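Local coordinates for nitroreductase family protein (Lactobacillus plantarum, PDB 4QLX), which reduces the enone double bond of oxo fatty acids as an FMN-dependent enone reductase in the saturation of polyunsaturated fatty acids, at the interface of chains A and B. Sequence-based numbering; all coordinates share one arbitrary frame. Chains: chain A/B, Nitroreductase family protein.

The interface of chains A and B. Residues chain A 22, 153, 156; chain B 48-50, 154.
A:Arg22 lies against B:Pro50 in a two-fold symmetric homodimer interface, where a polar grip on the 48-50 loop and an apolar contact with helix 137-161 of chain A help hold this FMN-site loop of chain B to the other subunit. The guanidinium of A:Arg22 works through both its edge and a face. At the edge, its terminal NH2 donates to the backbone carbonyl O of B:Thr48 at 2.9 Å; that oxygen is only 5° out of the guanidinium plane, and the 151° angle at the hydrogen indicates a moderately straight bond. Over one face, the ring carbon CD of B:Pro50 sits 3.2 Å above the guanidinium plane, offset toward the rim, and the two side chains cross at about a right angle. With CG anti to the backbone N, the bend at chi3 (53°) directs the guanidinium toward the chain B loop, and NE and NH2 of the flat group reach separate partners. NE is 2.8 Å from the O of water 1, again in the guanidinium plane, and this water in turn lies 2.8 Å from the amide OE1 of B:Gln154. The other end of that amide is tied within chain B, where NE2 donates to the hydroxyl OG1 of B:Thr48 at 3.1 Å; with OG1 close to the amide plane, this probably helps to set the amide's rotation, with OE1 directed to the water. An alanine in place of A:Arg22 would probably leave the B:Thr48 carbonyl without this donor and water 1 without its link to A:Arg22, and uncover one side of the B:Pro50 ring. Beside this polar network, the thioether SD of A:Met153 touches B:Pro50 CD at 3.5 Å, while its CG meets the aliphatic CG of B:Gln154 and its methyl CE approaches OE1 of the same amide at 3.3 Å, without a hydrogen bond. A:Leu156 adds its CD1 branch beside B:Pro50 CG. Because A:Arg22 and B:Pro50 both line FMN pockets, the contact lies at the flavin site between the subunits and probably couples dimer assembly to its shape.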
loop_
_atom_site.group_PDB
_atom_site.type_symbol
_atom_site.label_atom_id
_atom_site.label_comp_id
_atom_site.label_asym_id
_atom_site.label_seq_id
_atom_site.Cartn_x
_atom_site.Cartn_y
_atom_site.Cartn_z
ATOM N N ARG A 22 -4.620 -0.240 -13.236
ATOM C CA ARG A 22 -3.793 -1.330 -12.735
ATOM C C ARG A 22 -4.607 -2.617 -12.689
ATOM O O ARG A 22 -5.720 -2.631 -12.170
ATOM C CB ARG A 22 -3.249 -1.014 -11.329
ATOM C CG ARG A 22 -2.336 -2.114 -10.791
ATOM C CD ARG A 22 -2.339 -2.200 -9.282
ATOM N NE ARG A 22 -3.700 -2.317 -8.761
ATOM C CZ ARG A 22 -4.402 -3.448 -8.739
ATOM N NH1 ARG A 22 -3.879 -4.590 -9.202
ATOM N NH2 ARG A 22 -5.636 -3.432 -8.254
ATOM N N MET A 153 2.366 -2.465 -2.094
ATOM C CA MET A 153 1.429 -1.662 -2.874
ATOM C C MET A 153 2.173 -0.612 -3.698
ATOM O O MET A 153 1.858 -0.402 -4.856
ATOM C CB MET A 153 0.399 -0.984 -1.953
ATOM C CG MET A 153 -0.748 -0.256 -2.719
ATOM S SD MET A 153 -1.791 -1.353 -3.714
ATOM C CE MET A 153 -1.356 -0.856 -5.384
ATOM N N LEU A 156 3.868 -2.276 -6.725
ATOM C CA LEU A 156 2.938 -2.596 -7.816
ATOM C C LEU A 156 2.738 -1.384 -8.722
ATOM O O LEU A 156 2.613 -1.518 -9.951
ATOM C CB LEU A 156 1.589 -3.067 -7.267
ATOM C CG LEU A 156 1.488 -4.407 -6.539
ATOM C CD1 LEU A 156 0.084 -4.546 -6.008
ATOM C CD2 LEU A 156 1.786 -5.579 -7.481
ATOM N N THR B 48 -9.736 0.870 -5.512
ATOM C CA THR B 48 -9.212 0.229 -6.721
ATOM C C THR B 48 -8.041 -0.709 -6.417
ATOM O O THR B 48 -7.594 -1.473 -7.300
ATOM C CB THR B 48 -8.749 1.259 -7.766
ATOM O OG1 THR B 48 -7.664 2.034 -7.230
ATOM C CG2 THR B 48 -9.894 2.179 -8.150
ATOM N N ALA B 49 -7.554 -0.659 -5.170
ATOM C CA ALA B 49 -6.447 -1.506 -4.700
ATOM C C ALA B 49 -6.731 -2.999 -4.876
ATOM O O ALA B 49 -7.892 -3.426 -4.858
ATOM C CB ALA B 49 -6.144 -1.203 -3.198
ATOM N N PRO B 50 -5.666 -3.806 -5.024
ATOM C CA PRO B 50 -5.814 -5.274 -4.986
ATOM C C PRO B 50 -6.155 -5.766 -3.578
ATOM O O PRO B 50 -5.961 -5.050 -2.589
ATOM C CB PRO B 50 -4.432 -5.782 -5.428
ATOM C CG PRO B 50 -3.477 -4.680 -4.965
ATOM C CD PRO B 50 -4.264 -3.386 -5.215
ATOM N N GLN B 154 -2.881 3.336 -0.854
ATOM C CA GLN B 154 -3.474 4.031 -1.984
ATOM C C GLN B 154 -4.228 5.288 -1.541
ATOM O O GLN B 154 -4.194 6.294 -2.230
ATOM C CB GLN B 154 -4.384 3.084 -2.769
ATOM C CG GLN B 154 -3.606 2.024 -3.508
ATOM C CD GLN B 154 -4.147 1.805 -4.913
ATOM O OE1 GLN B 154 -3.389 1.714 -5.869
ATOM N NE2 GLN B 154 -5.471 1.758 -5.044
HETATM O O HOH W 1 -4.478 0.340 -8.096
#